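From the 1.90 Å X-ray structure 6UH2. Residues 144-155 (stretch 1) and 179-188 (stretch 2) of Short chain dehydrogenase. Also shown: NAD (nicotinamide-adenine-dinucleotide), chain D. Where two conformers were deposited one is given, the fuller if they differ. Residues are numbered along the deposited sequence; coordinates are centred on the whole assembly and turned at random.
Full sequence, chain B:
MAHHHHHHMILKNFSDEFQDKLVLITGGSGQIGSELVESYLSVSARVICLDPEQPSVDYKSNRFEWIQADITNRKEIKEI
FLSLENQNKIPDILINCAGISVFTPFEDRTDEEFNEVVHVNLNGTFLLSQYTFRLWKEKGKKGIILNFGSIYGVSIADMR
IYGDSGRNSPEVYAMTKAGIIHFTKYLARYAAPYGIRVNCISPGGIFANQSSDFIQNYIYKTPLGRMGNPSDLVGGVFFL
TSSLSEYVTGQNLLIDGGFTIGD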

# COMPACT_ATOMS: atom_id res chain seq x y z
N ILE B 144 13.77 1.99 8.47
CA ILE B 144 12.36 1.69 8.19
C ILE B 144 11.97 0.39 8.89
O ILE B 144 12.67 -0.62 8.76
N ILE B 145 10.84 0.40 9.58
CA ILE B 145 10.29 -0.79 10.23
C ILE B 145 9.03 -1.21 9.48
O ILE B 145 8.20 -0.37 9.10
N LEU B 146 8.88 -2.51 9.28
CA LEU B 146 7.65 -3.06 8.69
C LEU B 146 7.16 -4.18 9.58
O LEU B 146 7.86 -5.17 9.78
N ASN B 147 5.95 -4.01 10.12
CA ASN B 147 5.33 -5.00 11.00
C ASN B 147 4.34 -5.85 10.21
O ASN B 147 3.97 -5.53 9.08
N PHE B 148 3.92 -6.96 10.81
CA PHE B 148 2.99 -7.87 10.17
C PHE B 148 1.75 -8.01 11.04
O PHE B 148 1.82 -8.50 12.17
N GLY B 149 0.62 -7.51 10.52
CA GLY B 149 -0.67 -7.72 11.14
C GLY B 149 -1.32 -8.96 10.58
O GLY B 149 -0.67 -9.99 10.38
N SER B 150 -2.62 -8.85 10.30
CA SER B 150 -3.45 -9.91 9.73
C SER B 150 -4.82 -9.32 9.45
O SER B 150 -5.26 -8.39 10.14
N ILE B 151 -5.51 -9.88 8.46
CA ILE B 151 -6.93 -9.56 8.33
C ILE B 151 -7.65 -9.75 9.65
O ILE B 151 -8.66 -9.09 9.92
N TYR B 152 -7.18 -10.66 10.49
CA TYR B 152 -7.89 -10.94 11.74
C TYR B 152 -7.52 -9.98 12.86
O TYR B 152 -8.03 -10.13 13.97
N GLY B 153 -6.64 -9.02 12.60
CA GLY B 153 -6.48 -7.89 13.49
C GLY B 153 -7.33 -6.70 13.10
O GLY B 153 -7.28 -5.66 13.77
N VAL B 154 -8.12 -6.86 12.04
CA VAL B 154 -8.98 -5.82 11.46
C VAL B 154 -10.40 -6.37 11.40
O VAL B 154 -11.34 -5.77 11.92
N SER B 155 -10.57 -7.50 10.73
CA SER B 155 -11.84 -8.20 10.75
C SER B 155 -11.81 -9.25 11.86
O SER B 155 -10.80 -9.43 12.55
N GLY B 179 -3.13 -5.27 18.28
CA GLY B 179 -2.13 -4.55 19.05
C GLY B 179 -0.93 -4.15 18.20
O GLY B 179 -0.34 -3.08 18.42
N ILE B 180 -0.53 -5.01 17.26
CA ILE B 180 0.60 -4.70 16.38
C ILE B 180 0.23 -3.60 15.40
O ILE B 180 1.04 -2.71 15.10
N ILE B 181 -0.98 -3.66 14.85
CA ILE B 181 -1.44 -2.59 13.98
C ILE B 181 -1.42 -1.25 14.71
O ILE B 181 -1.00 -0.22 14.16
N HIS B 182 -1.84 -1.23 15.98
CA HIS B 182 -1.89 0.05 16.68
C HIS B 182 -0.50 0.46 17.16
O HIS B 182 -0.19 1.65 17.20
N PHE B 183 0.35 -0.52 17.49
CA PHE B 183 1.75 -0.22 17.79
C PHE B 183 2.45 0.44 16.61
O PHE B 183 3.29 1.32 16.78
N THR B 184 2.11 0.00 15.40
CA THR B 184 2.66 0.61 14.19
C THR B 184 2.36 2.10 14.15
O THR B 184 3.25 2.92 13.85
N LYS B 185 1.11 2.48 14.41
CA LYS B 185 0.75 3.89 14.46
C LYS B 185 1.47 4.60 15.59
O LYS B 185 1.95 5.73 15.43
N TYR B 186 1.54 3.97 16.77
CA TYR B 186 2.20 4.60 17.90
C TYR B 186 3.66 4.90 17.60
O TYR B 186 4.15 6.02 17.82
N LEU B 187 4.39 3.89 17.13
CA LEU B 187 5.82 4.07 16.92
C LEU B 187 6.08 4.96 15.72
O LEU B 187 7.07 5.71 15.72
N ALA B 188 5.21 4.91 14.71
CA ALA B 188 5.35 5.84 13.58
C ALA B 188 5.36 7.27 14.08
O ALA B 188 6.17 8.09 13.64

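Strand 144-148 and helix 179-188 run nearly antiparallel, their N-to-C directions 162° apart and their axes 8.5 Å apart at closest approach, so successive helix positions meet strand residues in reverse order. Together the two stretches bury 379 Å².

Gly 179 has no side chain and makes no contact. Ile 180 points toward the strand with chi1 m and chi2 t; its CG2 lies 3.7 Å from Asn 147 CB and 3.6 Å from Phe 148 O. The CA-to-CB bond of Ile 181 points sideways to stretch 1, but the end of its m, t side chain comes nearer, where CD1 sits 3.6 Å from Val 154 CG2 and 3.7 Å from Gly 153 O. Gly 149 and Ile 181 have CA atoms only 5.9 Å apart, and an ideal CB on Gly 149 would fall 3.1 Å from Ile 181 CG1, which is tight; the absent side chain suits this close approach.

His 182 is out of reach. Phe 183, chi1 t, points toward the strand, and its CD2 is 4.1 Å from Asn 147 ND2, which approaches the ring obliquely. Thr 184 (chi1 m) supplies the polar link: Asn 147 ND2 donates to Thr 184 OG1 at 3.0 Å with an N-H...acceptor angle of 179°, essentially linear. The same OG1 donates to Ile 180 O at 2.8 Å, so the hydroxyl accepts from the strand side chain and donates to the helix backbone. Asn 147, chi1 m, has its OD1 satisfied elsewhere in the structure.

Lys 185 and Tyr 186 do not reach the strand. Leu 187 (t, p) points toward it, its CD2 meeting Ile 145 CD1 (Ile 145 is m, t) at 3.7 Å in an apolar contact.

Phe 148 points away from the helix, and its CD2 is 3.7 Å from NAD O4D; Ser 150 OG lies 3.7 Å from NAD C5N.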

# COMPACT_ATOMS: atom_id res chain seq x y z
CB ILE B 144 12.07 1.57 6.68
CG1 ILE B 144 12.47 2.86 5.95
CG2 ILE B 144 10.59 1.24 6.41
CD1 ILE B 144 12.46 2.70 4.43
CB ILE B 145 10.00 -0.52 11.72
CG1 ILE B 145 11.29 -0.15 12.46
CG2 ILE B 145 9.30 -1.71 12.37
CD1 ILE B 145 11.07 0.23 13.94
CB LEU B 146 7.89 -3.57 7.26
CG LEU B 146 6.64 -4.20 6.61
CD1 LEU B 146 5.51 -3.16 6.46
CD2 LEU B 146 6.98 -4.87 5.26
CB ASN B 147 4.63 -4.30 12.17
CG ASN B 147 5.60 -3.55 13.05
OD1 ASN B 147 6.74 -4.00 13.24
ND2 ASN B 147 5.18 -2.41 13.57
CB PHE B 148 3.64 -9.23 9.87
CG PHE B 148 4.18 -9.30 8.46
CD1 PHE B 148 5.35 -8.65 8.12
CD2 PHE B 148 3.47 -9.97 7.47
CE1 PHE B 148 5.83 -8.68 6.81
CE2 PHE B 148 3.94 -10.00 6.17
CZ PHE B 148 5.12 -9.35 5.83
CB SER B 150 -3.58 -11.11 10.69
OG SER B 150 -4.58 -11.99 10.21
CB ILE B 151 -7.59 -10.40 7.22
CG1 ILE B 151 -7.33 -11.90 7.47
CG2 ILE B 151 -7.09 -9.96 5.85
CD1 ILE B 151 -8.21 -12.83 6.64
CB TYR B 152 -7.66 -12.39 12.17
CG TYR B 152 -8.28 -13.38 11.21
CD1 TYR B 152 -9.49 -13.09 10.57
CD2 TYR B 152 -7.67 -14.59 10.93
CE1 TYR B 152 -10.06 -13.99 9.68
CE2 TYR B 152 -8.23 -15.49 10.04
CZ TYR B 152 -9.42 -15.18 9.42
OH TYR B 152 -10.00 -16.07 8.53
CB VAL B 154 -8.48 -5.42 10.06
CG1 VAL B 154 -9.44 -4.44 9.40
CG2 VAL B 154 -7.09 -4.84 10.13
CB SER B 155 -12.14 -8.82 9.39
OG SER B 155 -13.47 -9.29 9.33
CB ILE B 180 1.06 -5.98 15.64
CG1 ILE B 180 1.80 -6.91 16.60
CG2 ILE B 180 1.96 -5.65 14.42
CD1 ILE B 180 1.83 -8.35 16.11
CB ILE B 181 -2.84 -2.93 13.42
CG1 ILE B 181 -2.73 -4.11 12.45
CG2 ILE B 181 -3.46 -1.73 12.73
CD1 ILE B 181 -4.09 -4.72 12.07
CB HIS B 182 -2.88 -0.00 17.84
CG HIS B 182 -3.44 1.34 18.22
ND1 HIS B 182 -4.00 2.19 17.29
CD2 HIS B 182 -3.50 1.98 19.41
CE1 HIS B 182 -4.38 3.30 17.89
NE2 HIS B 182 -4.10 3.20 19.18
CB PHE B 183 2.48 -1.51 18.18
CG PHE B 183 3.95 -1.33 18.45
CD1 PHE B 183 4.37 -0.61 19.56
CD2 PHE B 183 4.90 -1.87 17.61
CE1 PHE B 183 5.73 -0.41 19.82
CE2 PHE B 183 6.26 -1.70 17.87
CZ PHE B 183 6.68 -0.98 18.98
CB THR B 184 2.07 -0.09 12.98
OG1 THR B 184 2.43 -1.47 13.01
CG2 THR B 184 2.57 0.55 11.70
CB LYS B 185 -0.77 4.05 14.63
CG LYS B 185 -1.61 3.36 13.55
CD LYS B 185 -3.11 3.53 13.83
CE LYS B 185 -3.96 3.19 12.61
NZ LYS B 185 -3.72 1.81 12.16
CB TYR B 186 2.10 3.70 19.13
CG TYR B 186 2.74 4.30 20.36
CD1 TYR B 186 4.12 4.16 20.61
CD2 TYR B 186 1.98 5.01 21.28
CE1 TYR B 186 4.71 4.71 21.74
CE2 TYR B 186 2.56 5.55 22.43
CZ TYR B 186 3.92 5.40 22.65
OH TYR B 186 4.50 5.93 23.79
CB LEU B 187 6.50 2.71 16.74
CG LEU B 187 8.03 2.81 16.75
CD1 LEU B 187 8.50 3.39 18.09
CD2 LEU B 187 8.63 1.46 16.48
CB ALA B 188 4.21 5.63 12.59
PA NAD D . 4.98 -19.45 9.62
O1A NAD D . 4.37 -20.25 10.81
O2A NAD D . 5.24 -20.15 8.29
O5B NAD D . 6.36 -18.70 10.08
C5B NAD D . 6.52 -18.03 11.32
C4B NAD D . 8.01 -18.05 11.55
O4B NAD D . 8.19 -17.33 12.82
C3B NAD D . 8.59 -19.46 11.73
O3B NAD D . 9.79 -19.63 10.95
C2B NAD D . 8.96 -19.49 13.22
O2B NAD D . 10.09 -20.33 13.49
C1B NAD D . 9.19 -17.99 13.54
N9A NAD D . 9.12 -17.85 14.99
C8A NAD D . 8.24 -18.47 15.88
N7A NAD D . 8.51 -18.15 17.12
C5A NAD D . 9.62 -17.31 17.05
C6A NAD D . 10.39 -16.67 18.02
N6A NAD D . 10.13 -16.77 19.34
N1A NAD D . 11.41 -15.90 17.61
C2A NAD D . 11.69 -15.78 16.31
N3A NAD D . 11.02 -16.37 15.31
C4A NAD D . 9.99 -17.12 15.74
O3 NAD D . 4.09 -18.13 9.35
PN NAD D . 3.72 -17.31 8.01
O1N NAD D . 2.37 -17.79 7.42
O2N NAD D . 5.00 -17.17 7.19
O5D NAD D . 3.34 -15.88 8.81
C5D NAD D . 4.29 -14.84 8.84
C4D NAD D . 3.59 -13.62 9.43
O4D NAD D . 2.34 -13.31 8.70
C3D NAD D . 3.12 -13.92 10.86
O3D NAD D . 3.18 -12.75 11.67
C2D NAD D . 1.61 -14.30 10.73
O2D NAD D . 0.85 -14.01 11.89
C1D NAD D . 1.23 -13.35 9.56
N1N NAD D . 0.06 -13.82 8.74
C2N NAD D . 0.06 -15.05 8.14
C3N NAD D . -1.03 -15.44 7.41
C7N NAD D . -1.02 -16.78 6.77
O7N NAD D . -2.06 -17.20 6.28
N7N NAD D . 0.14 -17.48 6.75
C4N NAD D . -2.12 -14.55 7.29
C5N NAD D . -2.09 -13.33 7.90
C6N NAD D . -0.97 -12.97 8.63